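Local coordinates for protein torso (Bombyx mori, PDB 5AOQ) that serves as a receptor tyrosine kinase that binds the neurohormone PTTH, triggers MAPK/ERK signalling and takes part in initiating metamorphosis, probably by inducing ecdysone production, at residues 190-195 with 225-230; 157-162 with 233-238. All coordinates share one frame; numbering follows the deposited sequence.

Contact 1 of 2, residues 190-195 with 225-230; sequences DIANIC and EIHVKG
The hormone-binding sheet of the second fibronectin type III (FN3) domain, in the extracellular part of the receptor, has strands 189-195 and 223-230 at its middle, between strands 198-205 and 233-240. Their axes approach to 4.6 Å with N-to-C directions 172° apart, a regular antiparallel pair. Hydrogen-bonded pairs D190–K229, A192–H227 and I194–E225 each exchange two backbone bonds. D190 N reaches K229 O at 2.8 Å, and I194 N meets E225 O at 2.9 Å, nearly along the carbonyl axis. The least straight of the six runs from H227 N to A192 O, 2.7 Å long with 153° at the hydrogen.

Residues of the two strands sort onto opposite sides of the sheet. I191, N193, I226 and V228 face the domain core: W179 packs on I191 and V228, F177 on I226, and F213 on I191 and N193. I226 holds CG1 anti to its backbone N and runs on extended, lying alongside I191 and pointing the same way, so that its CD1 touches I191 CG2 at 3.8 Å. N193 crosses it obliquely, its CB 3.9 Å from I226 CG1.

On the other side A192, I194 and H227 pack against I23, and E225 against K21, of the PTTH chain. The same side also carries D190 and K229. D190, experimentally implicated in hormone binding, forms a salt bridge through OD1 with R73. That charge pair, with K204 touching the same side chain, would be expected to favour the ionised carboxylate. K229 bends at chi2 (69°), carrying its amine away from strand 190-195, and the two side chains meet at their roots, D190 CB to K229 CB at 4.0 Å.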
ATOM      1  N   ASP A 190      12.857  15.266  -9.668  1.00 59.21           N
ATOM      2  CA  ASP A 190      12.250  13.944  -9.505  1.00 58.66           C
ATOM      3  C   ASP A 190      12.308  13.167 -10.817  1.00 56.44           C
ATOM      4  O   ASP A 190      11.812  13.634 -11.843  1.00 55.53           O
ATOM      5  CB  ASP A 190      10.801  14.063  -9.033  1.00 59.90           C
ATOM      6  CG  ASP A 190      10.694  14.536  -7.602  1.00 62.21           C
ATOM      7  OD1 ASP A 190      10.831  15.754  -7.364  1.00 63.38           O
ATOM      8  OD2 ASP A 190      10.476  13.689  -6.709  1.00 63.06           O
ATOM      9  N   ILE A 191      12.902  11.978 -10.776  1.00 55.80           N
ATOM     10  CA  ILE A 191      13.181  11.211 -11.985  1.00 53.86           C
ATOM     11  C   ILE A 191      12.415   9.897 -12.027  1.00 53.79           C
ATOM     12  O   ILE A 191      12.340   9.177 -11.028  1.00 55.13           O
ATOM     13  CB  ILE A 191      14.686  10.888 -12.110  1.00 53.35           C
ATOM     14  CG1 ILE A 191      15.521  12.164 -12.008  1.00 53.88           C
ATOM     15  CG2 ILE A 191      14.975  10.142 -13.411  1.00 51.44           C
ATOM     16  CD1 ILE A 191      15.875  12.545 -10.585  1.00 56.01           C
ATOM     17  N   ALA A 192      11.850   9.599 -13.195  1.00 52.46           N
ATOM     18  CA  ALA A 192      11.211   8.310 -13.442  1.00 52.47           C
ATOM     19  C   ALA A 192      11.706   7.737 -14.767  1.00 50.63           C
ATOM     20  O   ALA A 192      11.760   8.448 -15.764  1.00 49.30           O
ATOM     21  CB  ALA A 192       9.700   8.460 -13.457  1.00 53.33           C
ATOM     22  N   ASN A 193      12.070   6.456 -14.777  1.00 50.77           N
ATOM     23  CA  ASN A 193      12.575   5.812 -15.987  1.00 49.27           C
ATOM     24  C   ASN A 193      11.999   4.416 -16.189  1.00 49.97           C
ATOM     25  O   ASN A 193      11.890   3.633 -15.240  1.00 51.73           O
ATOM     26  CB  ASN A 193      14.102   5.735 -15.955  1.00 48.82           C
ATOM     27  CG  ASN A 193      14.681   5.114 -17.212  1.00 47.37           C
ATOM     28  OD1 ASN A 193      14.279   5.451 -18.326  1.00 45.97           O
ATOM     29  ND2 ASN A 193      15.628   4.199 -17.040  1.00 47.90           N
ATOM     30  N   ILE A 194      11.638   4.115 -17.434  1.00 49.89           N
ATOM     31  CA  ILE A 194      11.071   2.816 -17.780  1.00 50.74           C
ATOM     32  C   ILE A 194      11.531   2.371 -19.170  1.00 49.17           C
ATOM     33  O   ILE A 194      11.785   3.201 -20.046  1.00 47.38           O
ATOM     34  CB  ILE A 194       9.522   2.858 -17.723  1.00 51.88           C
ATOM     35  CG1 ILE A 194       8.912   1.479 -17.993  1.00 53.31           C
ATOM     36  CG2 ILE A 194       8.977   3.884 -18.710  1.00 50.45           C
ATOM     37  CD1 ILE A 194       9.285   0.420 -16.975  1.00 55.33           C
ATOM     38  N   CYS A 195      11.643   1.057 -19.358  1.00 65.83           N
ATOM     39  CA  CYS A 195      12.003   0.479 -20.652  1.00 64.72           C
ATOM     40  C   CYS A 195      11.077  -0.677 -21.009  1.00 66.24           C
ATOM     41  O   CYS A 195      10.428  -1.251 -20.137  1.00 68.45           O
ATOM     42  CB  CYS A 195      13.452  -0.009 -20.644  1.00 65.03           C
ATOM     43  SG  CYS A 195      14.689   1.277 -20.407  1.00 63.00           S
ATOM     44  N   GLU A 225      11.966   5.150 -22.072  1.00 52.96           N
ATOM     45  CA  GLU A 225      11.444   6.490 -21.842  1.00 53.83           C
ATOM     46  C   GLU A 225      11.745   6.939 -20.413  1.00 53.91           C
ATOM     47  O   GLU A 225      11.661   6.145 -19.467  1.00 54.73           O
ATOM     48  CB  GLU A 225       9.937   6.537 -22.108  1.00 56.59           C
ATOM     49  CG  GLU A 225       9.340   7.933 -22.022  1.00 57.92           C
ATOM     50  CD  GLU A 225       7.858   7.955 -22.342  1.00 61.02           C
ATOM     51  OE1 GLU A 225       7.257   6.866 -22.461  1.00 62.15           O
ATOM     52  OE2 GLU A 225       7.293   9.062 -22.473  1.00 62.51           O
ATOM     53  N   ILE A 226      12.106   8.212 -20.274  1.00 45.78           N
ATOM     54  CA  ILE A 226      12.436   8.792 -18.975  1.00 45.83           C
ATOM     55  C   ILE A 226      11.724  10.132 -18.787  1.00 47.28           C
ATOM     56  O   ILE A 226      11.719  10.980 -19.681  1.00 46.87           O
ATOM     57  CB  ILE A 226      13.974   8.971 -18.814  1.00 43.13           C
ATOM     58  CG1 ILE A 226      14.318   9.390 -17.383  1.00 43.36           C
ATOM     59  CG2 ILE A 226      14.525   9.979 -19.824  1.00 41.58           C
ATOM     60  CD1 ILE A 226      15.806   9.469 -17.101  1.00 41.05           C
ATOM     61  N   HIS A 227      11.089  10.295 -17.629  1.00 69.76           N
ATOM     62  CA  HIS A 227      10.443  11.548 -17.262  1.00 71.49           C
ATOM     63  C   HIS A 227      11.271  12.272 -16.207  1.00 70.51           C
ATOM     64  O   HIS A 227      11.641  11.684 -15.183  1.00 70.55           O
ATOM     65  CB  HIS A 227       9.033  11.298 -16.728  1.00 75.16           C
ATOM     66  CG  HIS A 227       8.232  10.341 -17.554  1.00 76.31           C
ATOM     67  ND1 HIS A 227       7.561  10.723 -18.696  1.00 77.18           N
ATOM     68  CD2 HIS A 227       7.987   9.020 -17.398  1.00 76.90           C
ATOM     69  CE1 HIS A 227       6.941   9.675 -19.210  1.00 78.15           C
ATOM     70  NE2 HIS A 227       7.183   8.629 -18.442  1.00 77.96           N
ATOM     71  N   VAL A 228      11.554  13.547 -16.470  1.00 49.39           N
ATOM     72  CA  VAL A 228      12.285  14.397 -15.534  1.00 48.56           C
ATOM     73  C   VAL A 228      11.404  15.550 -15.058  1.00 51.11           C
ATOM     74  O   VAL A 228      11.095  16.468 -15.820  1.00 51.49           O
ATOM     75  CB  VAL A 228      13.574  14.966 -16.167  1.00 45.40           C
ATOM     76  CG1 VAL A 228      14.287  15.910 -15.200  1.00 44.67           C
ATOM     77  CG2 VAL A 228      14.503  13.836 -16.586  1.00 43.21           C
ATOM     78  N   LYS A 229      11.006  15.483 -13.792  1.00 53.86           N
ATOM     79  CA  LYS A 229      10.214  16.531 -13.160  1.00 56.65           C
ATOM     80  C   LYS A 229      11.125  17.522 -12.443  1.00 55.25           C
ATOM     81  O   LYS A 229      11.945  17.130 -11.609  1.00 54.01           O
ATOM     82  CB  LYS A 229       9.214  15.922 -12.175  1.00 60.19           C
ATOM     83  CG  LYS A 229       8.382  16.935 -11.395  1.00 63.62           C
ATOM     84  CD  LYS A 229       7.400  17.668 -12.291  1.00 65.65           C
ATOM     85  CE  LYS A 229       6.622  18.717 -11.513  1.00 69.30           C
ATOM     86  NZ  LYS A 229       5.537  19.331 -12.325  1.00 72.09           N
ATOM     87  N   GLY A 230      10.978  18.801 -12.778  1.00 54.92           N
ATOM     88  CA  GLY A 230      11.771  19.852 -12.165  1.00 53.76           C
ATOM     89  C   GLY A 230      10.978  21.129 -11.963  1.00 56.49           C
ATOM     90  O   GLY A 230       9.758  21.148 -12.136  1.00 59.72           O
TER

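Contact 2 of 2, residues 157-162 with 233-238; sequences VTQEFK and GTTKHK. With NAG (2-acetamido-2-deoxy-beta-D-glucopyranose), chain E.
One face of the H237 imidazole takes the aliphatic part of Q159, while the ring edge meets F161 CE2 nearly in the imidazole plane. The contact spans the FN3 beta sandwich along one border, from strand 159-167, outermost in the three-stranded sheet, to strand 233-240, outermost in the four-stranded one; the local strand axes are 9.6 Å apart at their closest. Q159 CB stands 4.2 Å from the imidazole centroid and only 5° off the ring normal, a CH-pi contact. Beyond CG the glutamine runs extended, its amide plane turned 40° from the ring, with OE1 3.1 Å from H237 CD2. The phenyl and imidazole meet rim to rim, neither covering the other: centroids lie 5.5 Å apart, planes at 53°, and F161 CE2 approaches H237 NE2 at 3.2 Å. An alanine in place of H237 would remove the imidazole and would probably cost Q159 the surface beneath its CB and F161 its aromatic neighbour.

Nearer the start of both segments, V157 and T235 cross obliquely, V157 CG2 lying 3.5 Å from T235 CB. T235 CG2, anti to its backbone N, sits 3.3 Å from V157 O, while the T235 hydroxyl is hydrogen-bonded to N156 OD1. The other valine methyl reaches the attached glycan: V157 CG1 lies 3.7 Å from C8, the acetyl methyl of the N-acetylglucosamine.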
ATOM      1  N   VAL A 157      13.840  20.990 -19.861  1.00 76.78           N
ATOM      2  CA  VAL A 157      15.202  20.473 -19.764  1.00 75.19           C
ATOM      3  C   VAL A 157      15.527  19.538 -20.932  1.00 72.40           C
ATOM      4  O   VAL A 157      14.677  18.772 -21.377  1.00 70.42           O
ATOM      5  CB  VAL A 157      15.429  19.718 -18.428  1.00 75.58           C
ATOM      6  CG1 VAL A 157      15.364  20.673 -17.245  1.00 78.92           C
ATOM      7  CG2 VAL A 157      14.435  18.569 -18.262  1.00 75.33           C
ATOM      8  N   THR A 158      16.757  19.629 -21.432  1.00 59.72           N
ATOM      9  CA  THR A 158      17.215  18.798 -22.547  1.00 56.96           C
ATOM     10  C   THR A 158      18.293  17.845 -22.047  1.00 55.97           C
ATOM     11  O   THR A 158      19.272  18.265 -21.427  1.00 56.99           O
ATOM     12  CB  THR A 158      17.759  19.638 -23.715  1.00 56.41           C
ATOM     13  OG1 THR A 158      18.813  20.491 -23.252  1.00 57.73           O
ATOM     14  CG2 THR A 158      16.647  20.481 -24.326  1.00 57.49           C
ATOM     15  N   GLN A 159      18.104  16.562 -22.329  1.00 86.97           N
ATOM     16  CA  GLN A 159      18.861  15.501 -21.677  1.00 85.43           C
ATOM     17  C   GLN A 159      19.858  14.816 -22.603  1.00 83.68           C
ATOM     18  O   GLN A 159      19.520  14.439 -23.725  1.00 81.41           O
ATOM     19  CB  GLN A 159      17.896  14.454 -21.119  1.00 83.12           C
ATOM     20  CG  GLN A 159      16.627  15.041 -20.520  1.00 84.63           C
ATOM     21  CD  GLN A 159      15.641  13.980 -20.087  1.00 83.09           C
ATOM     22  OE1 GLN A 159      15.913  12.783 -20.184  1.00 80.79           O
ATOM     23  NE2 GLN A 159      14.477  14.413 -19.616  1.00 84.65           N
ATOM     24  N   GLU A 160      21.087  14.666 -22.120  1.00 66.76           N
ATOM     25  CA  GLU A 160      22.082  13.845 -22.795  1.00 64.97           C
ATOM     26  C   GLU A 160      22.291  12.590 -21.959  1.00 65.11           C
ATOM     27  O   GLU A 160      22.032  12.586 -20.754  1.00 67.01           O
ATOM     28  CB  GLU A 160      23.397  14.604 -22.989  1.00 65.81           C
ATOM     29  CG  GLU A 160      24.204  14.825 -21.719  1.00 67.97           C
ATOM     30  CD  GLU A 160      25.487  15.596 -21.974  1.00 69.49           C
ATOM     31  OE1 GLU A 160      25.551  16.332 -22.981  1.00 70.32           O
ATOM     32  OE2 GLU A 160      26.433  15.462 -21.169  1.00 69.98           O
ATOM     33  N   PHE A 161      22.760  11.530 -22.602  1.00 48.36           N
ATOM     34  CA  PHE A 161      22.896  10.237 -21.947  1.00 48.52           C
ATOM     35  C   PHE A 161      24.050   9.433 -22.525  1.00 47.23           C
ATOM     36  O   PHE A 161      24.386   9.567 -23.702  1.00 45.66           O
ATOM     37  CB  PHE A 161      21.589   9.459 -22.080  1.00 48.08           C
ATOM     38  CG  PHE A 161      20.941   9.608 -23.424  1.00 46.37           C
ATOM     39  CD1 PHE A 161      21.282   8.772 -24.469  1.00 44.52           C
ATOM     40  CD2 PHE A 161      19.998  10.598 -23.646  1.00 46.92           C
ATOM     41  CE1 PHE A 161      20.691   8.911 -25.710  1.00 43.31           C
ATOM     42  CE2 PHE A 161      19.408  10.745 -24.884  1.00 45.73           C
ATOM     43  CZ  PHE A 161      19.752   9.900 -25.917  1.00 43.96           C
ATOM     44  N   LYS A 162      24.650   8.595 -21.685  1.00 48.20           N
ATOM     45  CA  LYS A 162      25.740   7.723 -22.106  1.00 47.36           C
ATOM     46  C   LYS A 162      25.514   6.321 -21.565  1.00 47.74           C
ATOM     47  O   LYS A 162      24.907   6.147 -20.506  1.00 49.47           O
ATOM     48  CB  LYS A 162      27.088   8.264 -21.630  1.00 48.82           C
ATOM     49  CG  LYS A 162      27.505   9.565 -22.293  1.00 48.66           C
ATOM     50  CD  LYS A 162      28.841  10.053 -21.753  1.00 50.62           C
ATOM     51  CE  LYS A 162      29.326  11.286 -22.498  1.00 50.74           C
ATOM     52  NZ  LYS A 162      30.589  11.828 -21.922  1.00 53.16           N
ATOM     53  N   GLY A 233       8.729  22.071 -14.602  1.00 65.71           N
ATOM     54  CA  GLY A 233       7.681  21.108 -14.887  1.00 65.75           C
ATOM     55  C   GLY A 233       8.225  19.753 -15.287  1.00 63.80           C
ATOM     56  O   GLY A 233       9.387  19.434 -15.025  1.00 62.37           O
ATOM     57  N   THR A 234       7.374  18.952 -15.922  1.00 63.83           N
ATOM     58  CA  THR A 234       7.742  17.607 -16.343  1.00 62.19           C
ATOM     59  C   THR A 234       8.296  17.610 -17.760  1.00 61.56           C
ATOM     60  O   THR A 234       7.754  18.270 -18.647  1.00 62.69           O
ATOM     61  CB  THR A 234       6.539  16.645 -16.286  1.00 62.61           C
ATOM     62  OG1 THR A 234       5.946  16.688 -14.983  1.00 63.49           O
ATOM     63  CG2 THR A 234       6.972  15.218 -16.602  1.00 60.95           C
ATOM     64  N   THR A 235       9.382  16.871 -17.958  1.00 63.27           N
ATOM     65  CA  THR A 235       9.948  16.665 -19.283  1.00 62.65           C
ATOM     66  C   THR A 235      10.005  15.179 -19.599  1.00 61.41           C
ATOM     67  O   THR A 235      10.845  14.450 -19.067  1.00 60.06           O
ATOM     68  CB  THR A 235      11.357  17.265 -19.405  1.00 61.94           C
ATOM     69  OG1 THR A 235      11.291  18.686 -19.233  1.00 63.24           O
ATOM     70  CG2 THR A 235      11.959  16.951 -20.770  1.00 61.39           C
ATOM     71  N   LYS A 236       9.098  14.738 -20.464  1.00 65.13           N
ATOM     72  CA  LYS A 236       9.080  13.357 -20.917  1.00 64.17           C
ATOM     73  C   LYS A 236      10.066  13.204 -22.066  1.00 63.44           C
ATOM     74  O   LYS A 236      10.052  13.987 -23.018  1.00 64.28           O
ATOM     75  CB  LYS A 236       7.672  12.941 -21.342  1.00 65.24           C
ATOM     76  CG  LYS A 236       6.592  13.360 -20.356  1.00 66.46           C
ATOM     77  CD  LYS A 236       5.293  12.610 -20.600  1.00 67.26           C
ATOM     78  CE  LYS A 236       4.172  13.127 -19.712  1.00 68.76           C
ATOM     79  NZ  LYS A 236       3.505  14.328 -20.285  1.00 70.42           N
ATOM     80  N   HIS A 237      10.922  12.194 -21.969  1.00 55.47           N
ATOM     81  CA  HIS A 237      12.032  12.029 -22.898  1.00 54.74           C
ATOM     82  C   HIS A 237      12.201  10.575 -23.322  1.00 53.81           C
ATOM     83  O   HIS A 237      12.725   9.755 -22.568  1.00 52.68           O
ATOM     84  CB  HIS A 237      13.321  12.545 -22.255  1.00 53.94           C
ATOM     85  CG  HIS A 237      14.553  12.269 -23.057  1.00 53.15           C
ATOM     86  ND1 HIS A 237      14.917  13.026 -24.150  1.00 53.86           N
ATOM     87  CD2 HIS A 237      15.507  11.318 -22.924  1.00 51.85           C
ATOM     88  CE1 HIS A 237      16.042  12.552 -24.655  1.00 53.05           C
ATOM     89  NE2 HIS A 237      16.422  11.516 -23.929  1.00 51.81           N
ATOM     90  N   LYS A 238      11.738  10.260 -24.528  1.00 54.41           N
ATOM     91  CA  LYS A 238      11.912   8.925 -25.083  1.00 53.72           C
ATOM     92  C   LYS A 238      13.346   8.743 -25.562  1.00 52.83           C
ATOM     93  O   LYS A 238      13.991   9.700 -25.994  1.00 53.16           O
ATOM     94  CB  LYS A 238      10.941   8.678 -26.240  1.00 54.83           C
ATOM     95  CG  LYS A 238       9.482   8.591 -25.828  1.00 55.73           C
ATOM     96  CD  LYS A 238       8.595   8.276 -27.022  1.00 56.83           C
ATOM     97  CE  LYS A 238       7.134   8.153 -26.618  1.00 57.82           C
ATOM     98  NZ  LYS A 238       6.254   7.860 -27.783  1.00 58.99           N
TER
HETATM   99  C1  NAG E   1      18.509  23.619 -21.851  1.00107.70           C
HETATM  100  C2  NAG E   1      17.511  24.597 -21.231  1.00107.81           C
HETATM  101  C3  NAG E   1      16.319  24.805 -22.166  1.00104.23           C
HETATM  102  C4  NAG E   1      16.774  25.149 -23.582  1.00103.27           C
HETATM  103  C5  NAG E   1      17.850  24.180 -24.067  1.00103.74           C
HETATM  104  C6  NAG E   1      18.472  24.588 -25.384  1.00103.99           C
HETATM  105  C7  NAG E   1      17.396  24.669 -18.769  1.00112.09           C
HETATM  106  C8  NAG E   1      16.812  24.033 -17.542  1.00112.38           C
HETATM  107  N2  NAG E   1      17.050  24.111 -19.932  1.00108.43           N
HETATM  108  O3  NAG E   1      15.495  25.847 -21.656  1.00105.27           O
HETATM  109  O4  NAG E   1      15.667  25.028 -24.471  1.00 99.60           O
HETATM  110  O5  NAG E   1      18.917  24.111 -23.112  1.00107.51           O
HETATM  111  O6  NAG E   1      17.958  25.825 -25.858  1.00103.52           O
HETATM  112  O7  NAG E   1      18.151  25.632 -18.704  1.00115.48           O

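Overall arrangement
Contacts 1 and 2 adjoin, their centres about 8 Å apart, because strand 225-230 pairs directly with strand 233-238. The probable backbone hydrogen bonds I226 O to H237 N (2.7 Å) and V228 O to T235 N (2.8 Å) join them. Contact 1 links strands within one sheet, whereas contact 2 crosses between sheets, and Q159 ties the two by packing on I226 and V228. Along the chain contact 1 is nested inside the loop that contact 2 closes. PTTH lies against contact 1, where the side chains of D190 and K204, both implicated in ligand binding, are about 4 Å apart; T235 of contact 2 is about 11 Å from D190, side chain to side chain.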